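Side-chain contacts in endo-1,4-beta-xylanase (Uncultured bacterium, PDB 7AX7), which uses cobalt(II), in its carbohydrate esterase family 4 domain, to cleave acetyl groups from acetylated xylan: residues N158-T161 against V162-L165; S16-S19 against D20-I24; I77-E80 against M81-S85. All coordinates share one frame; numbering follows the deposited sequence.

Interaction 1 (N158-T161 against V162-L165); sequences NSQT and VQAL
Asn158, at the N-cap position, offers its carbonyl oxygen to Val162, but the bond from Val162 N to Asn158 O is weak at 3.4 Å. The Asn158 amide does not cap the helix: OD1 accepts from Arg136, and ND2 donates to the carbonyls of His153 and Asp126. Ser159 does more across the turn. Its O takes the N-H of Gln163, with Gln163 N 2.8 Å from Ser159 O and tilted 22° from the carbonyl plane. With CG beside the backbone N (chi1 -70°), the extended Gln163 chain runs back over the same carbonyl. A water then joins the side chains, 2.6 Å from Ser159 OG and 2.6 Å from Gln163 OE1, to which it donates. Gln160 crosses Gln163 at a slant, Gln160 CG lying 3.7 Å from Gln163 OE1. Its own carbonyl is met from above its plane by Ala164 N, 3.0 Å from Gln160 O, and the Ala164 methyl rests against that oxygen. Thr161 O receives a weak bond from Leu165 N, while Thr161 is buried and its OG1 is bonded to Asp126 and Arg136. Val162 and Leu165 pack on helix 16-28, and Ala164 on helix 133-143. This is the first turn of helix 159-174, entered from strand 148-153 of the parallel sheet, as in the NodB-type polysaccharide deacetylase fold.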
loop_
_atom_site.group_PDB
_atom_site.type_symbol
_atom_site.label_atom_id
_atom_site.label_comp_id
_atom_site.label_asym_id
_atom_site.label_seq_id
_atom_site.Cartn_x
_atom_site.Cartn_y
_atom_site.Cartn_z
ATOM N N ASN A 158 -13.838 -4.822 4.511
ATOM C CA ASN A 158 -13.186 -4.051 5.577
ATOM C C ASN A 158 -13.830 -2.665 5.726
ATOM O O ASN A 158 -13.190 -1.609 5.647
ATOM C CB ASN A 158 -11.686 -3.949 5.327
ATOM C CG ASN A 158 -10.929 -3.615 6.588
ATOM O OD1 ASN A 158 -11.429 -3.859 7.686
ATOM N ND2 ASN A 158 -9.721 -3.063 6.449
ATOM N N SER A 159 -15.138 -2.688 5.984
ATOM C CA SER A 159 -15.901 -1.451 6.040
ATOM C C SER A 159 -15.543 -0.591 7.246
ATOM O O SER A 159 -15.778 0.618 7.212
ATOM C CB SER A 159 -17.397 -1.759 6.039
ATOM O OG SER A 159 -17.718 -2.633 7.093
ATOM N N GLN A 160 -14.957 -1.162 8.302
ATOM C CA GLN A 160 -14.610 -0.317 9.445
ATOM C C GLN A 160 -13.449 0.618 9.120
ATOM O O GLN A 160 -13.337 1.701 9.712
ATOM C CB GLN A 160 -14.298 -1.180 10.664
ATOM C CG GLN A 160 -15.533 -1.837 11.266
ATOM C CD GLN A 160 -15.193 -2.812 12.380
ATOM O OE1 GLN A 160 -14.599 -3.863 12.143
ATOM N NE2 GLN A 160 -15.568 -2.467 13.599
ATOM N N THR A 161 -12.577 0.226 8.190
ATOM C CA THR A 161 -11.541 1.145 7.721
ATOM C C THR A 161 -12.131 2.197 6.799
ATOM O O THR A 161 -11.720 3.366 6.834
ATOM C CB THR A 161 -10.428 0.369 7.026
ATOM O OG1 THR A 161 -9.652 -0.313 8.023
ATOM C CG2 THR A 161 -9.519 1.301 6.195
ATOM N N VAL A 162 -13.103 1.806 5.970
ATOM C CA VAL A 162 -13.849 2.792 5.195
ATOM C C VAL A 162 -14.491 3.825 6.116
ATOM O O VAL A 162 -14.425 5.033 5.860
ATOM C CB VAL A 162 -14.893 2.089 4.310
ATOM C CG1 VAL A 162 -15.757 3.122 3.609
ATOM C CG2 VAL A 162 -14.189 1.174 3.290
ATOM N N GLN A 163 -15.112 3.372 7.209
ATOM C CA GLN A 163 -15.709 4.312 8.153
ATOM C C GLN A 163 -14.654 5.213 8.782
ATOM O O GLN A 163 -14.901 6.399 9.013
ATOM C CB GLN A 163 -16.474 3.558 9.245
ATOM C CG GLN A 163 -17.737 2.880 8.774
ATOM C CD GLN A 163 -18.334 1.973 9.846
ATOM O OE1 GLN A 163 -17.842 0.861 10.092
ATOM N NE2 GLN A 163 -19.385 2.448 10.498
ATOM N N ALA A 164 -13.469 4.665 9.053
ATOM C CA ALA A 164 -12.415 5.412 9.734
ATOM C C ALA A 164 -11.737 6.429 8.826
ATOM O O ALA A 164 -11.252 7.453 9.312
ATOM C CB ALA A 164 -11.369 4.442 10.284
ATOM N N LEU A 165 -11.693 6.174 7.519
ATOM C CA LEU A 165 -10.828 6.964 6.648
ATOM C C LEU A 165 -11.154 8.464 6.626
ATOM O O LEU A 165 -10.207 9.271 6.602
ATOM C CB LEU A 165 -10.867 6.365 5.236
ATOM C CG LEU A 165 -9.868 6.948 4.234
ATOM C CD1 LEU A 165 -8.431 6.786 4.725
ATOM C CD2 LEU A 165 -10.036 6.304 2.871
HETATM O O HOH W 1 -18.514 -1.562 9.298
#

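Interaction 2 (S16-S19 against D20-I24); sequences STTS and DVLDI
Thr17 O is gripped by two backbone N-H groups of the next turn: Val21 N lies 3.1 Å from Thr17 O, in the carbonyl plane, and Asp20 N adds a weaker, bent bond. This lies in helix 16-28, the helical part of the beta-alpha-beta unit that carries the chain from strand 4-11 to strand 33-36 in the NodB homology fold. Asp20 reaches back toward Ser16, its CG beside the backbone N (chi1 -61°), and a water closes the gap: it donates to Asp20 OD2 at 2.6 Å and to Ser16 O at 3.1 Å. The water thereby bridges the carboxylate and a backbone carbonyl four residues earlier. Thr18 and Leu22 lie alongside each other and point the same way, with Thr18 CG2 4.1 Å from Leu22 CD1. Their backbones are joined as well: Leu22 N meets Thr18 O at 2.8 Å, close to straight on. While the Thr18 methyl packs, its OG1 bonds Asp154 and the N-H of Ser15; Thr17 OG1 reaches Gly157 N. Leu22 and Val21 continue inward to Phe34 on strand 33-36. On Ser19 the carbonyl takes the N-H of Asp23, with Asp23 N 3.0 Å from Ser19 O, and the acid leans over the same oxygen. The two acceptors probably repel somewhat, and the salt bridge from Asp23 OD1 to Arg51 is likely to offset this, Asp23 OD1 lying 3.3 Å from Ser19 O.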
loop_
_atom_site.group_PDB
_atom_site.type_symbol
_atom_site.label_atom_id
_atom_site.label_comp_id
_atom_site.label_asym_id
_atom_site.label_seq_id
_atom_site.Cartn_x
_atom_site.Cartn_y
_atom_site.Cartn_z
ATOM N N SER A 16 -14.296 -4.857 -3.935
ATOM C CA SER A 16 -15.386 -3.894 -4.020
ATOM C C SER A 16 -15.253 -2.839 -2.931
ATOM O O SER A 16 -15.649 -1.688 -3.128
ATOM C CB SER A 16 -16.739 -4.610 -3.936
ATOM O OG SER A 16 -17.004 -5.030 -2.611
ATOM N N THR A 17 -14.664 -3.202 -1.788
ATOM C CA THR A 17 -14.421 -2.214 -0.747
ATOM C C THR A 17 -13.494 -1.116 -1.249
ATOM O O THR A 17 -13.656 0.060 -0.886
ATOM C CB THR A 17 -13.843 -2.891 0.495
ATOM O OG1 THR A 17 -14.776 -3.869 0.982
ATOM C CG2 THR A 17 -13.556 -1.863 1.583
ATOM N N THR A 18 -12.518 -1.481 -2.087
ATOM C CA THR A 18 -11.635 -0.487 -2.694
ATOM C C THR A 18 -12.417 0.698 -3.253
ATOM O O THR A 18 -12.001 1.851 -3.101
ATOM C CB THR A 18 -10.802 -1.121 -3.811
ATOM O OG1 THR A 18 -10.026 -2.209 -3.292
ATOM C CG2 THR A 18 -9.870 -0.070 -4.435
ATOM N N SER A 19 -13.538 0.430 -3.932
ATOM C CA SER A 19 -14.301 1.513 -4.547
ATOM C C SER A 19 -14.780 2.514 -3.506
ATOM O O SER A 19 -14.854 3.718 -3.781
ATOM C CB SER A 19 -15.486 0.947 -5.329
ATOM O OG SER A 19 -15.025 0.142 -6.393
ATOM N N ASP A 20 -15.121 2.035 -2.308
ATOM C CA ASP A 20 -15.530 2.943 -1.239
ATOM C C ASP A 20 -14.344 3.749 -0.725
ATOM O O ASP A 20 -14.493 4.926 -0.369
ATOM C CB ASP A 20 -16.177 2.156 -0.099
ATOM C CG ASP A 20 -17.436 1.417 -0.536
ATOM O OD1 ASP A 20 -18.279 2.013 -1.242
ATOM O OD2 ASP A 20 -17.579 0.236 -0.173
ATOM N N VAL A 21 -13.164 3.123 -0.657
ATOM C CA VAL A 21 -11.967 3.867 -0.292
ATOM C C VAL A 21 -11.720 4.970 -1.314
ATOM O O VAL A 21 -11.459 6.128 -0.953
ATOM C CB VAL A 21 -10.760 2.911 -0.160
ATOM C CG1 VAL A 21 -9.454 3.688 0.033
ATOM C CG2 VAL A 21 -10.973 1.926 1.001
ATOM N N LEU A 22 -11.852 4.640 -2.604
ATOM C CA LEU A 22 -11.601 5.618 -3.660
ATOM C C LEU A 22 -12.580 6.784 -3.590
ATOM O O LEU A 22 -12.190 7.944 -3.784
ATOM C CB LEU A 22 -11.689 4.936 -5.025
ATOM C CG LEU A 22 -10.604 3.905 -5.350
ATOM C CD1 LEU A 22 -10.948 3.249 -6.666
ATOM C CD2 LEU A 22 -9.204 4.554 -5.392
ATOM N N ASP A 23 -13.863 6.490 -3.362
ATOM C CA ASP A 23 -14.852 7.552 -3.207
ATOM C C ASP A 23 -14.385 8.577 -2.189
ATOM O O ASP A 23 -14.497 9.787 -2.413
ATOM C CB ASP A 23 -16.200 6.967 -2.781
ATOM C CG ASP A 23 -16.886 6.185 -3.889
ATOM O OD1 ASP A 23 -16.465 6.290 -5.063
ATOM O OD2 ASP A 23 -17.850 5.458 -3.571
ATOM N N ILE A 24 -13.834 8.101 -1.068
ATOM C CA ILE A 24 -13.395 8.997 -0.003
ATOM C C ILE A 24 -12.124 9.740 -0.416
ATOM O O ILE A 24 -12.008 10.958 -0.235
ATOM C CB ILE A 24 -13.196 8.200 1.299
ATOM C CG1 ILE A 24 -14.550 7.708 1.829
ATOM C CG2 ILE A 24 -12.424 9.018 2.337
ATOM C CD1 ILE A 24 -14.428 6.535 2.818
HETATM O O HOH W 2 -18.433 -1.553 -1.876
#

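Interaction 3 (I77-E80 against M81-S85)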
loop_
_atom_site.group_PDB
_atom_site.type_symbol
_atom_site.label_atom_id
_atom_site.label_comp_id
_atom_site.label_asym_id
_atom_site.label_seq_id
_atom_site.Cartn_x
_atom_site.Cartn_y
_atom_site.Cartn_z
ATOM N N ILE A 77 9.091 -17.538 -5.596
ATOM C CA ILE A 77 9.080 -16.115 -5.258
ATOM C C ILE A 77 9.194 -15.273 -6.524
ATOM O O ILE A 77 8.391 -14.362 -6.760
ATOM C CB ILE A 77 10.200 -15.791 -4.250
ATOM C CG1 ILE A 77 9.874 -16.377 -2.867
ATOM C CG2 ILE A 77 10.405 -14.287 -4.116
ATOM C CD1 ILE A 77 11.033 -16.312 -1.909
ATOM N N ARG A 78 10.175 -15.582 -7.380
ATOM C CA ARG A 78 10.361 -14.771 -8.582
ATOM C C ARG A 78 9.140 -14.830 -9.496
ATOM O O ARG A 78 8.736 -13.809 -10.067
ATOM C CB ARG A 78 11.619 -15.205 -9.335
ATOM C CG ARG A 78 12.928 -14.943 -8.589
ATOM C CD ARG A 78 14.134 -15.301 -9.466
ATOM N NE ARG A 78 15.388 -14.892 -8.845
ATOM C CZ ARG A 78 15.853 -13.644 -8.844
ATOM N NH1 ARG A 78 15.162 -12.673 -9.433
ATOM N NH2 ARG A 78 17.012 -13.361 -8.257
ATOM N N ASN A 79 8.543 -16.015 -9.662
ATOM C CA ASN A 79 7.335 -16.120 -10.475
ATOM C C ASN A 79 6.209 -15.264 -9.903
ATOM O O ASN A 79 5.529 -14.545 -10.643
ATOM C CB ASN A 79 6.886 -17.578 -10.592
ATOM C CG ASN A 79 7.824 -18.408 -11.440
ATOM O OD1 ASN A 79 8.675 -17.866 -12.146
ATOM N ND2 ASN A 79 7.673 -19.733 -11.379
ATOM N N GLU A 80 5.997 -15.331 -8.585
ATOM C CA GLU A 80 4.963 -14.506 -7.964
ATOM C C GLU A 80 5.162 -13.027 -8.303
ATOM O O GLU A 80 4.219 -12.336 -8.698
ATOM C CB GLU A 80 4.955 -14.718 -6.450
ATOM C CG GLU A 80 4.443 -16.091 -6.014
ATOM C CD GLU A 80 3.097 -16.036 -5.312
ATOM O OE1 GLU A 80 2.669 -14.943 -4.884
ATOM O OE2 GLU A 80 2.467 -17.100 -5.176
ATOM N N MET A 81 6.394 -12.530 -8.171
ATOM C CA MET A 81 6.655 -11.116 -8.439
ATOM C C MET A 81 6.440 -10.778 -9.913
ATOM O O MET A 81 5.733 -9.815 -10.249
ATOM C CB MET A 81 8.074 -10.761 -8.002
ATOM C CG MET A 81 8.352 -11.038 -6.525
ATOM S SD MET A 81 7.221 -10.152 -5.435
ATOM C CE MET A 81 7.683 -8.465 -5.895
ATOM N N GLU A 82 7.039 -11.558 -10.813
ATOM C CA GLU A 82 6.890 -11.281 -12.242
ATOM C C GLU A 82 5.427 -11.326 -12.676
ATOM O O GLU A 82 4.965 -10.454 -13.420
ATOM C CB GLU A 82 7.725 -12.271 -13.052
ATOM C CG GLU A 82 9.213 -12.121 -12.788
ATOM C CD GLU A 82 10.037 -13.292 -13.293
ATOM O OE1 GLU A 82 9.527 -14.071 -14.130
ATOM O OE2 GLU A 82 11.198 -13.428 -12.839
ATOM N N TRP A 83 4.685 -12.341 -12.238
ATOM C CA TRP A 83 3.285 -12.432 -12.637
ATOM C C TRP A 83 2.464 -11.274 -12.087
ATOM O O TRP A 83 1.518 -10.828 -12.743
ATOM C CB TRP A 83 2.692 -13.756 -12.175
ATOM C CG TRP A 83 3.351 -14.935 -12.797
ATOM C CD1 TRP A 83 3.993 -14.977 -14.002
ATOM C CD2 TRP A 83 3.473 -16.243 -12.228
ATOM N NE1 TRP A 83 4.491 -16.237 -14.227
ATOM C CE2 TRP A 83 4.191 -17.035 -13.154
ATOM C CE3 TRP A 83 3.044 -16.825 -11.024
ATOM C CZ2 TRP A 83 4.496 -18.378 -12.914
ATOM C CZ3 TRP A 83 3.345 -18.166 -10.788
ATOM C CH2 TRP A 83 4.062 -18.925 -11.732
ATOM N N THR A 84 2.797 -10.773 -10.893
ATOM C CA THR A 84 2.037 -9.656 -10.344
ATOM C C THR A 84 2.327 -8.372 -11.110
ATOM O O THR A 84 1.403 -7.631 -11.469
ATOM C CB THR A 84 2.346 -9.483 -8.854
ATOM O OG1 THR A 84 1.946 -10.665 -8.151
ATOM C CG2 THR A 84 1.590 -8.272 -8.285
ATOM N N SER A 85 3.610 -8.085 -11.358
ATOM C CA SER A 85 3.976 -6.884 -12.100
ATOM C C SER A 85 3.424 -6.914 -13.522
ATOM O O SER A 85 2.932 -5.900 -14.024
ATOM C CB SER A 85 5.491 -6.726 -12.129
ATOM O OG SER A 85 5.983 -6.393 -10.849
#
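Asn79 and Trp83, one helical turn apart, lie alongside each other and point the same way. Asn79 CB sits over the six-membered ring of Trp83, 3.4 Å from its centroid and 16° off the ring normal, a CH-pi contact. The amide group follows, its plane 28° from that of the indole, so Asn79 CG comes to 3.6 Å from Trp83 CZ2. Trp83 can lean back this way because its CG stands beside the backbone N (chi1 -63°). The same ring face also lies against the Asn79 carbonyl, whose oxygen is 2.9 Å above the plane toward the rim and accepts the N-H of Trp83 in a nearly straight bond.

Glu80 is the other hub. Two groups of Thr84 hold its carbonyl from opposite faces of the plane: Thr84 N is 3.0 Å from Glu80 O, and Thr84 OG1 is 2.9 Å from Glu80 O. A threonine hydroxyl returned to the carbonyl four residues back is a familiar pattern of alpha-helices, here in the middle of helix 74-92 of this NodB-type fold, with the Glu80 side chain about 11 Å from the cobalt. A valine here would fill much the same volume but is likely to leave Glu80 O without its second donor, held from one face by the backbone N-H. The Glu80 side chain bends at chi2 and turns from the helix, OE1 taking Tyr64 N and OE2 the hydroxyl of Thr65. Both partners lie between His62 and His66, two ligands of the cobalt, so the buried carboxylate ties this helix to the segment that carries two of the metal ligands. Met81 bends at both chi2 and chi3, with Met81 CG 3.3 Å from Ile77 O, and reaches Phe99 and Ser61.

Overall arrangement
From the N terminus the order is interaction 2, interaction 3, interaction 1. They follow in series; none nests or crosses, and each closes only a turn of its own helix. Interaction 2 lies in helix 16-28, between strands 4-11 and 33-36. Interaction 3 belongs to helix 74-92, after strand 58-61, and its centre is about 26 Å from that of interaction 2. Interaction 1 begins helix 159-174, after strand 148-153, on the other side of the chain's centre from interaction 3. There the chain returns to interaction 2: Val162 CG2 lies 3.5 Å from Thr17 CG2, and Leu165 packs on Ile24, joining two helices whose preceding strands, 4-11 and 148-153, are sheet neighbours.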